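Ferritin (Ulva pertusa, PDB 3VNX) probably stores iron inside a shell of 24 subunits, oxidising ferrous ions at ferroxidase sites within its four-helix bundles. Local coordinates at residues A[34-39]-A[98-103]; A[76-81]-A[126-131]. All coordinates share one frame; numbering follows the deposited sequence. Where two conformers were deposited one is given.

Both contacts draw on helix 73-99, one just past its C-terminal end and the other near its start, and they illustrate how a ferritin subunit changes its chemistry along the length of the bundle. Their centres lie 34 Å apart, on opposite sides of the centre of the chain, and they do not touch. Contact 1 is buried but polar: the loop leading into helix 38-66 meets the turn that ends helix 73-99 through an arginine, a tyrosine, backbone carbonyls and a water. Contact 2 is apolar bundle core, where helices 73-99 and 123-151 meet through phenylalanine, methionine and alanine side chains without a hydrogen bond between them.

Contact 1: A[34-39]-A[98-103]; sequences VEYHIE and TKRGGR
Arg-100 and Tyr-36 carry this contact, with Val-34 and Gly-102 filling in beside them. The phenol ring reaches across with CG anti to its backbone N (chi1 -170°), which lays one face over the start of the arginine side chain. Arg-100 CB sits 3.7 Å from the centroid of the Tyr-36 ring, nearly on the ring normal, a CH-pi contact. The arginine chain then bends at chi2 and chi3 and turns back past the CD1 side of the ring, bringing Arg-100 CZ to 3.4 Å from Tyr-36 CD1. Here the ring rim points at the guanidinium face; the two planes stand 63° apart, so the groups are not stacked.

Edge-on, the guanidinium works differently. Arg-100 NH2 donates to Val-34 O at 3.1 Å, close to the guanidinium plane and nearly in line with the carbonyl. A water completes the join: it accepts from Val-34 N at 2.8 Å and from Arg-100 NE at 2.9 Å. Further along, Gly-102 CA packs 3.9 Å from Tyr-36 CE2, bare backbone against the ring. Gly-101, with positive phi, closes the helix in a Schellman motif and turns the chain toward this glycine.

Further partners of the polar ends lie beyond the two segments: Tyr-36 OH is hydrogen-bonded to the side-chain oxygen OE1 of Gln-97, and Arg-100 NH1 forms a salt bridge with Asp-154. Phe-139 of a second subunit packs on Val-34, placing the contact beside a subunit interface. One buried cation thus ties the loop leading into helix 38-66, a helix end and the loop holding Asp-154 together, its charge probably balanced by that carboxylate and eased by the Val-34 carbonyl.

Contact 2: A[76-81]-A[126-131]; sequences AKFFKE and YAMELA
Met-128 reaches across to two neighbouring rings, Phe-78 and Phe-79, presenting its sulfur to one and its methyl to the other. Its chain is bent at both chi2 and chi3, which brings the thioether end over toward helix 73-99 although the side chain does not set out in that direction. Met-128 SD lies 3.7 Å from Phe-79 CZ, approaching that ring obliquely. Beyond the sulfur, Met-128 CE meets Phe-78 CE2 tip to tip at 4.0 Å. Met-128 SD makes Met-aromatic contacts with both rings, obliquely, 5.4 Å from the Phe-78 centroid and 4.9 Å from the Phe-79 centroid.

The phenylalanines leave the backbone differently: Phe-78 has CG anti to its N (chi1 178°), while Phe-79 has CG anti to its carbonyl carbon (chi1 -73°). With these rotamers the rim of Phe-78 bears on a face of Phe-79, through Phe-78 CD2. Phe-79 in turn points its far end between two alanines one helical turn apart. Phe-79 CZ is 4.3 Å from Ala-127 CB, and Phe-79 CE1 is equally far from Ala-131 CB, which lies near the ring plane.

These long side chains span axes 12.7 Å apart at their closest, for segments running in nearly the same direction, 18° from parallel. The other two long helices close the core around them: from helix 38-66, Leu-61 packs on Phe-79 and Phe-65 on Ala-127, while Tyr-179 of helix 155-201 meets Phe-78 ring to ring and also touches Met-128, making this a meeting point of all four helices of the ferritin bundle.

Contact 1: A[34-39]-A[98-103]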
ATOM      1  N   VAL A  34      56.666  -1.263  -8.701  1.00 38.69           N
ATOM      2  CA  VAL A  34      57.433  -0.122  -8.227  1.00 44.87           C
ATOM      3  C   VAL A  34      57.972  -0.399  -6.832  1.00 50.73           C
ATOM      4  O   VAL A  34      57.194  -0.584  -5.885  1.00 47.07           O
ATOM      5  CB  VAL A  34      56.570   1.153  -8.137  1.00 48.00           C
ATOM      6  CG1 VAL A  34      57.227   2.168  -7.191  1.00 45.54           C
ATOM      7  CG2 VAL A  34      56.329   1.747  -9.500  1.00 36.58           C
ATOM      8  N   GLU A  35      59.300  -0.414  -6.701  1.00 52.82           N
ATOM      9  CA  GLU A  35      59.942  -0.649  -5.408  1.00 43.93           C
ATOM     10  C   GLU A  35      59.334  -1.835  -4.678  1.00 45.03           C
ATOM     11  O   GLU A  35      59.041  -1.765  -3.488  1.00 44.05           O
ATOM     12  CB  GLU A  35      59.856   0.594  -4.534  1.00 39.69           C
ATOM     13  CG  GLU A  35      60.708   1.737  -5.036  1.00 50.99           C
ATOM     14  CD  GLU A  35      62.185   1.433  -4.901  1.00 59.11           C
ATOM     15  OE1 GLU A  35      62.523   0.554  -4.076  1.00 53.06           O
ATOM     16  OE2 GLU A  35      63.002   2.062  -5.614  1.00 57.86           O
ATOM     17  N   TYR A  36      59.148  -2.923  -5.411  1.00 49.66           N
ATOM     18  CA  TYR A  36      58.564  -4.126  -4.864  1.00 46.63           C
ATOM     19  C   TYR A  36      59.609  -5.248  -4.900  1.00 47.40           C
ATOM     20  O   TYR A  36      59.772  -5.919  -5.922  1.00 48.16           O
ATOM     21  CB  TYR A  36      57.288  -4.499  -5.657  1.00 48.20           C
ATOM     22  CG  TYR A  36      56.493  -5.600  -4.993  1.00 46.84           C
ATOM     23  CD1 TYR A  36      55.884  -5.394  -3.758  1.00 45.11           C
ATOM     24  CD2 TYR A  36      56.379  -6.857  -5.576  1.00 46.31           C
ATOM     25  CE1 TYR A  36      55.167  -6.414  -3.124  1.00 41.37           C
ATOM     26  CE2 TYR A  36      55.662  -7.881  -4.951  1.00 51.25           C
ATOM     27  CZ  TYR A  36      55.064  -7.651  -3.720  1.00 45.45           C
ATOM     28  OH  TYR A  36      54.358  -8.660  -3.095  1.00 46.64           O
ATOM     29  N   HIS A  37      60.298  -5.442  -3.772  1.00 50.91           N
ATOM     30  CA  HIS A  37      61.488  -6.295  -3.671  1.00 44.47           C
ATOM     31  C   HIS A  37      61.221  -7.769  -3.918  1.00 47.56           C
ATOM     32  O   HIS A  37      60.180  -8.307  -3.531  1.00 48.55           O
ATOM     33  CB  HIS A  37      62.147  -6.113  -2.295  1.00 55.79           C
ATOM     34  CG  HIS A  37      63.536  -6.684  -2.188  1.00 52.50           C
ATOM     35  ND1 HIS A  37      64.671  -5.924  -2.379  1.00 50.17           N
ATOM     36  CD2 HIS A  37      63.970  -7.927  -1.868  1.00 53.98           C
ATOM     37  CE1 HIS A  37      65.743  -6.679  -2.204  1.00 50.11           C
ATOM     38  NE2 HIS A  37      65.346  -7.896  -1.884  1.00 49.66           N
ATOM     39  N   ILE A  38      62.178  -8.437  -4.550  1.00 42.57           N
ATOM     40  CA  ILE A  38      62.000  -9.852  -4.878  1.00 46.93           C
ATOM     41  C   ILE A  38      61.762 -10.676  -3.632  1.00 42.36           C
ATOM     42  O   ILE A  38      60.982 -11.626  -3.639  1.00 51.71           O
ATOM     43  CB  ILE A  38      63.199 -10.426  -5.630  1.00 49.45           C
ATOM     44  CG1 ILE A  38      64.483 -10.242  -4.804  1.00 49.07           C
ATOM     45  CG2 ILE A  38      63.306  -9.782  -7.022  1.00 39.94           C
ATOM     46  CD1 ILE A  38      65.698 -10.863  -5.432  1.00 39.13           C
ATOM     47  N   GLU A  39      62.425 -10.291  -2.553  1.00 44.60           N
ATOM     48  CA  GLU A  39      62.322 -11.026  -1.306  1.00 57.25           C
ATOM     49  C   GLU A  39      60.890 -10.911  -0.760  1.00 52.68           C
ATOM     50  O   GLU A  39      60.298 -11.889  -0.306  1.00 51.37           O
ATOM     51  CB  GLU A  39      63.366 -10.500  -0.319  1.00 54.40           C
ATOM     52  CG  GLU A  39      63.684 -11.439   0.812  1.00 62.17           C
ATOM     53  CD  GLU A  39      64.908 -11.003   1.595  1.00 65.22           C
ATOM     54  OE1 GLU A  39      65.849 -10.482   0.962  1.00 60.97           O
ATOM     55  OE2 GLU A  39      64.926 -11.199   2.834  1.00 62.45           O
ATOM     56  N   THR A  98      49.789  -9.644  -7.636  1.00 38.63           N
ATOM     57  CA  THR A  98      49.663  -9.120  -8.989  1.00 42.03           C
ATOM     58  C   THR A  98      49.259  -7.639  -8.993  1.00 49.89           C
ATOM     59  O   THR A  98      49.521  -6.905  -9.951  1.00 46.19           O
ATOM     60  CB  THR A  98      48.708  -9.970  -9.824  1.00 41.63           C
ATOM     61  OG1 THR A  98      47.557 -10.299  -9.037  1.00 48.25           O
ATOM     62  CG2 THR A  98      49.413 -11.265 -10.239  1.00 46.83           C
ATOM     63  N   LYS A  99      48.634  -7.201  -7.909  1.00 38.27           N
ATOM     64  CA  LYS A  99      48.387  -5.789  -7.723  1.00 43.32           C
ATOM     65  C   LYS A  99      49.713  -5.004  -7.742  1.00 48.93           C
ATOM     66  O   LYS A  99      49.797  -3.947  -8.361  1.00 48.03           O
ATOM     67  CB  LYS A  99      47.608  -5.539  -6.424  1.00 46.30           C
ATOM     68  CG  LYS A  99      46.967  -4.144  -6.325  1.00 55.14           C
ATOM     69  CD  LYS A  99      46.094  -3.980  -5.068  1.00 55.49           C
ATOM     70  CE  LYS A  99      44.681  -4.520  -5.284  1.00 57.99           C
ATOM     71  NZ  LYS A  99      43.857  -4.523  -4.022  1.00 52.69           N
ATOM     72  N   ARG A 100      50.747  -5.519  -7.077  1.00 46.31           N
ATOM     73  CA  ARG A 100      52.005  -4.774  -6.947  1.00 47.21           C
ATOM     74  C   ARG A 100      53.001  -5.046  -8.073  1.00 51.05           C
ATOM     75  O   ARG A 100      54.110  -4.512  -8.057  1.00 50.25           O
ATOM     76  CB  ARG A 100      52.688  -5.063  -5.601  1.00 46.85           C
ATOM     77  CG  ARG A 100      52.043  -4.402  -4.377  1.00 39.29           C
ATOM     78  CD  ARG A 100      52.191  -2.875  -4.372  1.00 44.45           C
ATOM     79  NE  ARG A 100      53.591  -2.439  -4.428  1.00 54.33           N
ATOM     80  CZ  ARG A 100      54.408  -2.346  -3.376  1.00 49.57           C
ATOM     81  NH1 ARG A 100      53.970  -2.658  -2.161  1.00 41.98           N
ATOM     82  NH2 ARG A 100      55.663  -1.931  -3.540  1.00 44.58           N
ATOM     83  N   GLY A 101      52.612  -5.879  -9.035  1.00 54.10           N
ATOM     84  CA  GLY A 101      53.477  -6.220 -10.152  1.00 46.82           C
ATOM     85  C   GLY A 101      54.242  -7.519  -9.927  1.00 47.34           C
ATOM     86  O   GLY A 101      54.918  -8.006 -10.823  1.00 48.78           O
ATOM     87  N   GLY A 102      54.154  -8.080  -8.728  1.00 43.15           N
ATOM     88  CA  GLY A 102      54.779  -9.362  -8.459  1.00 47.62           C
ATOM     89  C   GLY A 102      54.087 -10.499  -9.190  1.00 44.56           C
ATOM     90  O   GLY A 102      52.997 -10.321  -9.724  1.00 49.92           O
ATOM     91  N   ARG A 103      54.714 -11.666  -9.229  1.00 42.56           N
ATOM     92  CA  ARG A 103      54.082 -12.820  -9.863  1.00 53.84           C
ATOM     93  C   ARG A 103      53.813 -13.965  -8.887  1.00 51.57           C
ATOM     94  O   ARG A 103      54.669 -14.335  -8.083  1.00 47.73           O
ATOM     95  CB  ARG A 103      54.872 -13.283 -11.092  1.00 47.51           C
ATOM     96  CG  ARG A 103      55.166 -12.118 -12.010  1.00 56.96           C
ATOM     97  CD  ARG A 103      55.333 -12.489 -13.479  1.00 51.64           C
ATOM     98  NE  ARG A 103      55.436 -11.265 -14.283  1.00 61.05           N
ATOM     99  CZ  ARG A 103      56.353 -11.049 -15.226  1.00 64.31           C
ATOM    100  NH1 ARG A 103      57.247 -11.989 -15.503  1.00 48.54           N
ATOM    101  NH2 ARG A 103      56.373  -9.894 -15.898  1.00 53.90           N
TER
HETATM  102  O   HOH W   1      54.668  -2.362  -7.067  1.00 36.42           O

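Contact 2: A[76-81]-A[126-131]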
ATOM      1  N   ALA A  76      32.089 -30.390  11.442  1.00 34.11           N
ATOM      2  CA  ALA A  76      32.345 -30.553  10.019  1.00 44.02           C
ATOM      3  C   ALA A  76      32.074 -29.247   9.261  1.00 44.17           C
ATOM      4  O   ALA A  76      32.862 -28.832   8.406  1.00 42.39           O
ATOM      5  CB  ALA A  76      31.537 -31.710   9.437  1.00 32.75           C
ATOM      6  N   LYS A  77      30.964 -28.595   9.579  1.00 41.44           N
ATOM      7  CA  LYS A  77      30.598 -27.358   8.899  1.00 42.01           C
ATOM      8  C   LYS A  77      31.638 -26.292   9.213  1.00 45.34           C
ATOM      9  O   LYS A  77      32.152 -25.589   8.314  1.00 38.21           O
ATOM     10  CB  LYS A  77      29.206 -26.916   9.346  1.00 39.45           C
ATOM     11  CG  LYS A  77      28.744 -25.557   8.856  1.00 54.03           C
ATOM     12  CD  LYS A  77      27.239 -25.354   9.162  1.00 60.24           C
ATOM     13  CE  LYS A  77      26.768 -23.925   8.858  1.00 66.85           C
ATOM     14  NZ  LYS A  77      27.465 -22.889   9.692  1.00 80.32           N
ATOM     15  N   PHE A  78      31.954 -26.193  10.499  1.00 39.14           N
ATOM     16  CA  PHE A  78      32.972 -25.266  10.969  1.00 43.62           C
ATOM     17  C   PHE A  78      34.275 -25.398  10.176  1.00 44.63           C
ATOM     18  O   PHE A  78      34.878 -24.401   9.771  1.00 40.32           O
ATOM     19  CB  PHE A  78      33.257 -25.498  12.451  1.00 39.92           C
ATOM     20  CG  PHE A  78      34.322 -24.605  12.994  1.00 49.18           C
ATOM     21  CD1 PHE A  78      34.004 -23.338  13.473  1.00 51.68           C
ATOM     22  CD2 PHE A  78      35.652 -25.020  13.016  1.00 44.69           C
ATOM     23  CE1 PHE A  78      34.983 -22.500  13.975  1.00 55.09           C
ATOM     24  CE2 PHE A  78      36.639 -24.198  13.517  1.00 52.54           C
ATOM     25  CZ  PHE A  78      36.306 -22.927  14.003  1.00 58.64           C
ATOM     26  N   PHE A  79      34.714 -26.630   9.947  1.00 40.27           N
ATOM     27  CA  PHE A  79      35.969 -26.798   9.241  1.00 45.00           C
ATOM     28  C   PHE A  79      35.868 -26.547   7.745  1.00 42.99           C
ATOM     29  O   PHE A  79      36.819 -26.055   7.140  1.00 44.09           O
ATOM     30  CB  PHE A  79      36.630 -28.136   9.570  1.00 47.06           C
ATOM     31  CG  PHE A  79      37.216 -28.168  10.939  1.00 48.02           C
ATOM     32  CD1 PHE A  79      38.202 -27.255  11.295  1.00 50.73           C
ATOM     33  CD2 PHE A  79      36.770 -29.077  11.880  1.00 45.75           C
ATOM     34  CE1 PHE A  79      38.750 -27.253  12.565  1.00 45.93           C
ATOM     35  CE2 PHE A  79      37.312 -29.089  13.160  1.00 51.67           C
ATOM     36  CZ  PHE A  79      38.306 -28.180  13.501  1.00 53.54           C
ATOM     37  N   LYS A  80      34.729 -26.873   7.145  1.00 39.36           N
ATOM     38  CA  LYS A  80      34.561 -26.536   5.741  1.00 45.37           C
ATOM     39  C   LYS A  80      34.662 -25.019   5.569  1.00 44.85           C
ATOM     40  O   LYS A  80      35.341 -24.535   4.658  1.00 44.78           O
ATOM     41  CB  LYS A  80      33.241 -27.071   5.172  1.00 38.18           C
ATOM     42  CG  LYS A  80      32.967 -26.618   3.730  1.00 46.44           C
ATOM     43  CD  LYS A  80      34.166 -26.884   2.799  1.00 46.48           C
ATOM     44  CE  LYS A  80      33.776 -26.823   1.317  1.00 47.17           C
ATOM     45  NZ  LYS A  80      33.291 -25.481   0.887  1.00 48.99           N
ATOM     46  N   GLU A  81      34.003 -24.270   6.455  1.00 48.24           N
ATOM     47  CA  GLU A  81      34.041 -22.814   6.391  0.59 43.66           C
ATOM     48  C   GLU A  81      35.460 -22.302   6.634  1.00 46.45           C
ATOM     49  O   GLU A  81      35.975 -21.477   5.879  1.00 43.67           O
ATOM     50  CB  GLU A  81      33.051 -22.216   7.393  0.59 45.67           C
ATOM     51  CG  GLU A  81      31.597 -22.497   7.024  0.59 50.93           C
ATOM     52  CD  GLU A  81      30.619 -22.210   8.150  0.59 56.25           C
ATOM     53  OE1 GLU A  81      31.060 -21.995   9.304  0.59 53.97           O
ATOM     54  OE2 GLU A  81      29.400 -22.212   7.871  0.59 57.52           O
ATOM     55  N   TYR A 126      40.826 -32.324  20.782  1.00 47.03           N
ATOM     56  CA  TYR A 126      42.107 -32.468  20.108  1.00 48.20           C
ATOM     57  C   TYR A 126      42.153 -31.637  18.829  1.00 47.01           C
ATOM     58  O   TYR A 126      43.070 -30.836  18.643  1.00 48.65           O
ATOM     59  CB  TYR A 126      42.409 -33.931  19.811  1.00 41.99           C
ATOM     60  CG  TYR A 126      43.608 -34.097  18.908  1.00 56.83           C
ATOM     61  CD1 TYR A 126      43.485 -34.704  17.658  1.00 59.70           C
ATOM     62  CD2 TYR A 126      44.863 -33.624  19.288  1.00 58.85           C
ATOM     63  CE1 TYR A 126      44.585 -34.852  16.821  1.00 57.25           C
ATOM     64  CE2 TYR A 126      45.967 -33.767  18.460  1.00 54.06           C
ATOM     65  CZ  TYR A 126      45.821 -34.383  17.229  1.00 62.41           C
ATOM     66  OH  TYR A 126      46.908 -34.529  16.401  1.00 67.03           O
ATOM     67  N   ALA A 127      41.166 -31.828  17.955  1.00 37.11           N
ATOM     68  CA  ALA A 127      41.066 -31.050  16.728  1.00 40.24           C
ATOM     69  C   ALA A 127      41.094 -29.545  16.995  1.00 45.16           C
ATOM     70  O   ALA A 127      41.736 -28.783  16.249  1.00 45.71           O
ATOM     71  CB  ALA A 127      39.811 -31.429  15.952  1.00 47.18           C
ATOM     72  N   MET A 128      40.413 -29.106  18.051  1.00 35.02           N
ATOM     73  CA  MET A 128      40.386 -27.673  18.351  1.00 45.06           C
ATOM     74  C   MET A 128      41.738 -27.198  18.899  1.00 47.62           C
ATOM     75  O   MET A 128      42.181 -26.068  18.643  1.00 43.39           O
ATOM     76  CB  MET A 128      39.219 -27.319  19.280  1.00 47.88           C
ATOM     77  CG  MET A 128      37.858 -27.715  18.684  1.00 52.35           C
ATOM     78  SD  MET A 128      37.640 -27.120  16.973  1.00 58.79           S
ATOM     79  CE  MET A 128      37.553 -25.346  17.265  1.00 41.83           C
ATOM     80  N   GLU A 129      42.412 -28.079  19.628  1.00 43.51           N
ATOM     81  CA  GLU A 129      43.762 -27.769  20.082  1.00 50.87           C
ATOM     82  C   GLU A 129      44.730 -27.736  18.896  1.00 39.65           C
ATOM     83  O   GLU A 129      45.625 -26.905  18.843  1.00 42.94           O
ATOM     84  CB  GLU A 129      44.221 -28.762  21.152  1.00 52.03           C
ATOM     85  CG  GLU A 129      43.531 -28.588  22.507  1.00 49.54           C
ATOM     86  CD  GLU A 129      44.104 -29.501  23.583  1.00 54.30           C
ATOM     87  OE1 GLU A 129      44.881 -30.425  23.242  1.00 59.86           O
ATOM     88  OE2 GLU A 129      43.782 -29.292  24.771  1.00 55.67           O
ATOM     89  N   LEU A 130      44.534 -28.634  17.942  1.00 39.31           N
ATOM     90  CA  LEU A 130      45.344 -28.653  16.728  0.87 45.62           C
ATOM     91  C   LEU A 130      45.128 -27.352  15.965  1.00 44.31           C
ATOM     92  O   LEU A 130      46.082 -26.673  15.584  1.00 40.85           O
ATOM     93  CB  LEU A 130      44.943 -29.838  15.848  1.00 43.36           C
ATOM     94  CG  LEU A 130      45.954 -30.438  14.870  0.96 51.95           C
ATOM     95  CD1 LEU A 130      45.241 -30.863  13.610  0.79 47.89           C
ATOM     96  CD2 LEU A 130      47.090 -29.490  14.535  0.89 49.07           C
ATOM     97  N   ALA A 131      43.855 -27.016  15.756  1.00 45.71           N
ATOM     98  CA  ALA A 131      43.464 -25.790  15.059  1.00 48.90           C
ATOM     99  C   ALA A 131      44.057 -24.540  15.704  1.00 42.76           C
ATOM    100  O   ALA A 131      44.667 -23.713  15.029  1.00 45.88           O
ATOM    101  CB  ALA A 131      41.931 -25.680  14.981  1.00 47.09           C
TER